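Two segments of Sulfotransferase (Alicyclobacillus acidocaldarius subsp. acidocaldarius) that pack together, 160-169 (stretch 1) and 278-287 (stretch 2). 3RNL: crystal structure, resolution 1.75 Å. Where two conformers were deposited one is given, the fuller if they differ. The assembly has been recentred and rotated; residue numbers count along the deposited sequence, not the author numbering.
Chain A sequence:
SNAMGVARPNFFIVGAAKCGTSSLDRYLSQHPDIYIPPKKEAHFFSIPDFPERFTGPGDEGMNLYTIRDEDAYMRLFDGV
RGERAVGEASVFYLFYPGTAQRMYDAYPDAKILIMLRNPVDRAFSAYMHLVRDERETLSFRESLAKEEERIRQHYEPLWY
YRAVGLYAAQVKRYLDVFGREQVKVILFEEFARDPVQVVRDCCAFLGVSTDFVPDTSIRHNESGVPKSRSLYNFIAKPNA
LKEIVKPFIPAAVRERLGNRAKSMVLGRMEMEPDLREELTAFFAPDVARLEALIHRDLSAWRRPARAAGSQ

Stretch 1 160-169: YYRAVGLYAA
Stretch 2 278-287: ELTAFFAPDV

Contact between 160-169 and 278-287 of the sulfotransferase, burying 495 Å² over both sides. Stretch 2 is helical throughout, kinked where the N atoms of P285 and D286 lack bonds to the preceding turn; V287 N to F283 O (2.8 Å) resumes the pattern. In stretch 1, 161-164 have helical phi/psi without the regular bonds, L166 is extended (-91/94), and a helix runs on through A168 and A169. The CA atoms nearest across the stretches are those of A168 and D286, 5.9 Å apart.

D286 (chi1 t, chi2 77°) points toward stretch 1 and brings its carboxylate to the backbone N atoms of Y167 and A168. A168 N donates a hydrogen bond to D286 OD2 at 3.0 Å, nearly straight at 167°; Y167 N lies 2.9 Å from D286 OD2. A168 CB, also directed toward the partner, packs 3.4 Å from D286 OD1.

Waters bridge the stretches. Water 2 donates to G165 O (2.9 Å) and D286 OD2 (2.8 Å). Water 3 donates to L166 O (3.1 Å) and D286 OD1 (2.6 Å) and accepts from A169 N (2.9 Å). At the other end, water 1 accepts from R162 NH2 (3.0 Å) and donates to E278 OE1 (2.8 Å).

R162 (m, t, t, chi4 96°) makes cation-pi and CH-pi contacts over one face of the F282 ring (chi1 t, chi2 80°): R162 CZ is 4.7 Å and R162 CD 3.9 Å from the F282 centroid, 14° and 19° off its normal. L279 CD2 covers a guanidinium face, 3.6 Å from R162 NH2.

In apolar packing, L166 (m, t) places CD2 4.0 Å from F282 CE2 and 3.8 Å from F283 CD1; L166 CD2 is also 3.7 Å from D286 CB.

F283 (chi1 m, chi2 -66°) turns its ring edge to R162 O, 3.6 Å from F283 CE1. G165 C is 3.8 Å from F283 CE1; an ideal CB on G165 would sit only 3.1 Å from that atom.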

ATOM      1  N   TYR A 160      -6.016  -1.592 -11.765  1.00 11.37           N
ATOM      2  CA  TYR A 160      -5.415  -0.522 -12.547  1.00 13.05           C
ATOM      3  C   TYR A 160      -3.918  -0.753 -12.467  1.00 14.61           C
ATOM      4  O   TYR A 160      -3.211  -0.162 -11.639  1.00 13.79           O
ATOM      5  CB  TYR A 160      -5.684   0.831 -11.856  1.00 12.12           C
ATOM      6  CG  TYR A 160      -7.133   1.232 -11.589  1.00 13.35           C
ATOM      7  CD1 TYR A 160      -8.208   0.513 -12.099  1.00 15.81           C
ATOM      8  CD2 TYR A 160      -7.408   2.354 -10.814  1.00 14.79           C
ATOM      9  CE1 TYR A 160      -9.530   0.909 -11.823  1.00 16.50           C
ATOM     10  CE2 TYR A 160      -8.703   2.751 -10.539  1.00 18.37           C
ATOM     11  CZ  TYR A 160      -9.757   2.029 -11.036  1.00 19.28           C
ATOM     12  OH  TYR A 160     -11.040   2.456 -10.733  1.00 20.85           O
ATOM     13  N   TYR A 161      -3.399  -1.407 -13.490  1.00 15.07           N
ATOM     14  CA  TYR A 161      -2.038  -1.902 -13.438  1.00 13.91           C
ATOM     15  C   TYR A 161      -1.085  -0.734 -13.469  1.00 12.96           C
ATOM     16  O   TYR A 161      -0.134  -0.674 -12.690  1.00 15.87           O
ATOM     17  CB  TYR A 161      -1.776  -2.798 -14.640  1.00 15.47           C
ATOM     18  CG  TYR A 161      -2.613  -4.045 -14.612  1.00 14.00           C
ATOM     19  CD1 TYR A 161      -2.517  -4.943 -13.561  1.00 21.35           C
ATOM     20  CD2 TYR A 161      -3.494  -4.334 -15.651  1.00 16.60           C
ATOM     21  CE1 TYR A 161      -3.293  -6.093 -13.529  1.00 20.30           C
ATOM     22  CE2 TYR A 161      -4.269  -5.474 -15.627  1.00 15.62           C
ATOM     23  CZ  TYR A 161      -4.160  -6.353 -14.574  1.00 15.53           C
ATOM     24  OH  TYR A 161      -4.935  -7.493 -14.561  1.00 19.10           O
ATOM     25  N   ARG A 162      -1.336   0.175 -14.399  1.00 12.08           N
ATOM     26  CA  ARG A 162      -0.486   1.354 -14.561  1.00 15.44           C
ATOM     27  C   ARG A 162      -0.768   2.432 -13.511  1.00 18.56           C
ATOM     28  O   ARG A 162       0.163   2.957 -12.896  1.00 15.54           O
ATOM     29  CB  ARG A 162      -0.648   1.949 -15.975  1.00 14.92           C
ATOM     30  CG  ARG A 162       0.014   1.136 -17.094  1.00 14.35           C
ATOM     31  CD  ARG A 162      -0.385   1.699 -18.482  1.00 18.37           C
ATOM     32  NE  ARG A 162       0.642   1.440 -19.502  1.00 30.86           N
ATOM     33  CZ  ARG A 162       0.623   0.411 -20.344  1.00 38.91           C
ATOM     34  NH1 ARG A 162      -0.366  -0.467 -20.295  1.00 37.46           N
ATOM     35  NH2 ARG A 162       1.593   0.262 -21.239  1.00 37.61           N
ATOM     36  N   ALA A 163      -2.042   2.763 -13.294  1.00 12.27           N
ATOM     37  CA  ALA A 163      -2.349   3.936 -12.476  1.00 14.25           C
ATOM     38  C   ALA A 163      -1.813   3.776 -11.054  1.00 12.53           C
ATOM     39  O   ALA A 163      -1.283   4.721 -10.455  1.00 13.72           O
ATOM     40  CB  ALA A 163      -3.851   4.210 -12.450  1.00 16.63           C
ATOM     41  N   VAL A 164      -1.947   2.574 -10.510  1.00 12.31           N
ATOM     42  CA  VAL A 164      -1.542   2.336  -9.125  1.00 11.19           C
ATOM     43  C   VAL A 164      -0.015   2.339  -8.965  1.00 15.40           C
ATOM     44  O   VAL A 164       0.512   2.622  -7.886  1.00 14.45           O
ATOM     45  CB  VAL A 164      -2.197   1.029  -8.593  1.00 11.00           C
ATOM     46  CG1 VAL A 164      -1.540   0.553  -7.307  1.00 14.10           C
ATOM     47  CG2 VAL A 164      -3.697   1.275  -8.388  1.00 14.54           C
ATOM     48  N   GLY A 165       0.688   2.048 -10.047  1.00 10.91           N
ATOM     49  CA  GLY A 165       2.142   2.029 -10.032  1.00  9.92           C
ATOM     50  C   GLY A 165       2.794   3.381 -10.304  1.00 10.92           C
ATOM     51  O   GLY A 165       4.030   3.477 -10.238  1.00 11.71           O
ATOM     52  N   LEU A 166       2.022   4.437 -10.577  1.00 11.45           N
ATOM     53  CA  LEU A 166       2.751   5.684 -10.771  1.00 11.51           C
ATOM     54  C   LEU A 166       2.802   6.326  -9.393  1.00 13.83           C
ATOM     55  O   LEU A 166       2.040   7.243  -9.058  1.00 11.98           O
ATOM     56  CB  LEU A 166       1.939   6.567 -11.727  1.00 14.37           C
ATOM     57  CG  LEU A 166       1.858   6.072 -13.182  1.00 14.65           C
ATOM     58  CD1 LEU A 166       0.734   6.753 -13.977  1.00 17.44           C
ATOM     59  CD2 LEU A 166       3.201   6.316 -13.851  1.00 14.28           C
ATOM     60  N   TYR A 167       3.907   6.052  -8.713  1.00 12.36           N
ATOM     61  CA  TYR A 167       3.981   6.320  -7.283  1.00 11.01           C
ATOM     62  C   TYR A 167       4.299   7.767  -6.974  1.00  9.72           C
ATOM     63  O   TYR A 167       3.991   8.241  -5.884  1.00 10.68           O
ATOM     64  CB  TYR A 167       5.076   5.490  -6.621  1.00  9.21           C
ATOM     65  CG  TYR A 167       4.963   3.983  -6.743  1.00 11.94           C
ATOM     66  CD1 TYR A 167       3.774   3.308  -6.458  1.00  8.93           C
ATOM     67  CD2 TYR A 167       6.072   3.237  -7.106  1.00 10.17           C
ATOM     68  CE1 TYR A 167       3.710   1.898  -6.549  1.00 10.49           C
ATOM     69  CE2 TYR A 167       6.017   1.852  -7.214  1.00  9.94           C
ATOM     70  CZ  TYR A 167       4.833   1.191  -6.928  1.00 13.24           C
ATOM     71  OH  TYR A 167       4.812  -0.186  -7.023  1.00 14.23           O
ATOM     72  N   ALA A 168       4.982   8.443  -7.894  1.00  9.86           N
ATOM     73  CA  ALA A 168       5.630   9.699  -7.521  1.00 11.18           C
ATOM     74  C   ALA A 168       4.627  10.693  -6.943  1.00 14.08           C
ATOM     75  O   ALA A 168       4.838  11.251  -5.860  1.00 12.22           O
ATOM     76  CB  ALA A 168       6.364  10.317  -8.708  1.00 12.88           C
ATOM     77  N   ALA A 169       3.538  10.931  -7.658  1.00 11.24           N
ATOM     78  CA  ALA A 169       2.573  11.922  -7.164  1.00 11.65           C
ATOM     79  C   ALA A 169       1.882  11.461  -5.881  1.00 11.62           C
ATOM     80  O   ALA A 169       1.497  12.284  -5.043  1.00 10.23           O
ATOM     81  CB  ALA A 169       1.526  12.246  -8.241  1.00 12.62           C
ATOM     82  N   GLU A 278       8.465  -2.583 -22.483  0.51 15.88           N
ATOM     83  CA  GLU A 278       7.555  -1.460 -22.704  0.51 16.57           C
ATOM     84  C   GLU A 278       7.048  -0.850 -21.399  0.51 16.36           C
ATOM     85  O   GLU A 278       6.935   0.368 -21.291  0.51 16.36           O
ATOM     86  CB  GLU A 278       6.370  -1.879 -23.572  0.51 16.84           C
ATOM     87  CG  GLU A 278       5.691  -0.723 -24.285  0.51 17.99           C
ATOM     88  CD  GLU A 278       4.753  -1.206 -25.379  0.51 30.02           C
ATOM     89  OE1 GLU A 278       4.181  -2.307 -25.220  0.51 34.96           O
ATOM     90  OE2 GLU A 278       4.596  -0.494 -26.395  0.51 23.34           O
ATOM     91  N   LEU A 279       6.726  -1.693 -20.418  1.00 12.95           N
ATOM     92  CA  LEU A 279       6.247  -1.184 -19.135  1.00 13.79           C
ATOM     93  C   LEU A 279       7.363  -0.483 -18.377  1.00 13.31           C
ATOM     94  O   LEU A 279       7.128   0.550 -17.741  1.00 14.04           O
ATOM     95  CB  LEU A 279       5.639  -2.292 -18.273  1.00 12.76           C
ATOM     96  CG  LEU A 279       4.252  -2.777 -18.717  1.00 19.58           C
ATOM     97  CD1 LEU A 279       3.800  -3.957 -17.856  1.00 17.93           C
ATOM     98  CD2 LEU A 279       3.231  -1.643 -18.672  1.00 22.16           C
ATOM     99  N   THR A 280       8.581  -1.010 -18.466  1.00 13.05           N
ATOM    100  CA  THR A 280       9.711  -0.328 -17.821  1.00 12.53           C
ATOM    101  C   THR A 280       9.842   1.101 -18.371  1.00 17.21           C
ATOM    102  O   THR A 280      10.003   2.066 -17.620  1.00 14.71           O
ATOM    103  CB  THR A 280      11.025  -1.120 -17.962  1.00 13.88           C
ATOM    104  OG1 THR A 280      10.860  -2.415 -17.367  1.00 13.57           O
ATOM    105  CG2 THR A 280      12.173  -0.399 -17.267  1.00 17.81           C
ATOM    106  N   ALA A 281       9.745   1.239 -19.688  1.00 15.30           N
ATOM    107  CA  ALA A 281       9.835   2.562 -20.300  1.00 14.47           C
ATOM    108  C   ALA A 281       8.654   3.444 -19.893  1.00 16.98           C
ATOM    109  O   ALA A 281       8.804   4.656 -19.689  1.00 15.24           O
ATOM    110  CB  ALA A 281       9.915   2.435 -21.834  1.00 15.47           C
ATOM    111  N   PHE A 282       7.477   2.840 -19.782  1.00 14.15           N
ATOM    112  CA  PHE A 282       6.283   3.595 -19.403  1.00 16.00           C
ATOM    113  C   PHE A 282       6.442   4.280 -18.044  1.00 15.38           C
ATOM    114  O   PHE A 282       6.104   5.460 -17.887  1.00 15.80           O
ATOM    115  CB  PHE A 282       5.042   2.699 -19.354  1.00 15.91           C
ATOM    116  CG  PHE A 282       3.835   3.392 -18.773  1.00 16.17           C
ATOM    117  CD1 PHE A 282       3.083   4.262 -19.551  1.00 17.00           C
ATOM    118  CD2 PHE A 282       3.490   3.212 -17.436  1.00 14.33           C
ATOM    119  CE1 PHE A 282       1.983   4.919 -19.009  1.00 22.29           C
ATOM    120  CE2 PHE A 282       2.397   3.862 -16.888  1.00 15.20           C
ATOM    121  CZ  PHE A 282       1.645   4.726 -17.679  1.00 18.37           C
ATOM    122  N   PHE A 283       6.956   3.532 -17.072  1.00 11.59           N
ATOM    123  CA  PHE A 283       7.101   4.040 -15.704  1.00 11.00           C
ATOM    124  C   PHE A 283       8.359   4.891 -15.511  1.00 12.20           C
ATOM    125  O   PHE A 283       8.485   5.582 -14.498  1.00 13.70           O
ATOM    126  CB  PHE A 283       7.143   2.874 -14.697  1.00  9.89           C
ATOM    127  CG  PHE A 283       5.821   2.161 -14.533  1.00 11.35           C
ATOM    128  CD1 PHE A 283       4.737   2.810 -13.973  1.00 11.47           C
ATOM    129  CD2 PHE A 283       5.671   0.838 -14.936  1.00  9.47           C
ATOM    130  CE1 PHE A 283       3.508   2.147 -13.811  1.00 10.45           C
ATOM    131  CE2 PHE A 283       4.453   0.177 -14.788  1.00 11.85           C
ATOM    132  CZ  PHE A 283       3.372   0.838 -14.213  1.00 11.54           C
ATOM    133  N   ALA A 284       9.284   4.848 -16.466  1.00 12.73           N
ATOM    134  CA  ALA A 284      10.603   5.464 -16.262  1.00 14.89           C
ATOM    135  C   ALA A 284      10.582   6.945 -15.853  1.00 17.92           C
ATOM    136  O   ALA A 284      11.303   7.345 -14.934  1.00 17.21           O
ATOM    137  CB  ALA A 284      11.510   5.244 -17.471  1.00 14.43           C
ATOM    138  N   PRO A 285       9.765   7.773 -16.528  1.00 18.15           N
ATOM    139  CA  PRO A 285       9.781   9.184 -16.108  1.00 16.35           C
ATOM    140  C   PRO A 285       9.259   9.354 -14.676  1.00 15.80           C
ATOM    141  O   PRO A 285       9.785  10.184 -13.916  1.00 15.85           O
ATOM    142  CB  PRO A 285       8.851   9.870 -17.121  1.00 18.66           C
ATOM    143  CG  PRO A 285       8.901   8.942 -18.353  1.00 21.41           C
ATOM    144  CD  PRO A 285       8.962   7.559 -17.747  1.00 19.08           C
ATOM    145  N   ASP A 286       8.249   8.577 -14.305  1.00 13.20           N
ATOM    146  CA  ASP A 286       7.707   8.658 -12.948  1.00 14.41           C
ATOM    147  C   ASP A 286       8.729   8.160 -11.933  1.00 16.00           C
ATOM    148  O   ASP A 286       8.860   8.718 -10.838  1.00 14.01           O
ATOM    149  CB  ASP A 286       6.406   7.859 -12.835  1.00 15.17           C
ATOM    150  CG  ASP A 286       5.591   8.257 -11.622  1.00 18.31           C
ATOM    151  OD1 ASP A 286       4.935   9.326 -11.674  1.00 21.46           O
ATOM    152  OD2 ASP A 286       5.614   7.507 -10.627  1.00 18.75           O
ATOM    153  N   VAL A 287       9.454   7.102 -12.291  1.00 12.92           N
ATOM    154  CA  VAL A 287      10.490   6.565 -11.404  1.00 11.33           C
ATOM    155  C   VAL A 287      11.594   7.605 -11.165  1.00 13.02           C
ATOM    156  O   VAL A 287      12.081   7.774 -10.038  1.00 15.06           O
ATOM    157  CB  VAL A 287      11.090   5.247 -11.964  1.00 12.85           C
ATOM    158  CG1 VAL A 287      12.363   4.845 -11.187  1.00 16.27           C
ATOM    159  CG2 VAL A 287      10.037   4.133 -11.915  1.00 15.21           C
TER
HETATM  160  O   HOH W   1       2.453  -1.931 -23.087  1.00 48.13           O
HETATM  161  O   HOH W   2       6.484   4.877 -10.659  1.00 28.24           O
HETATM  162  O   HOH W   3       2.901  10.012 -10.280  1.00 18.32           O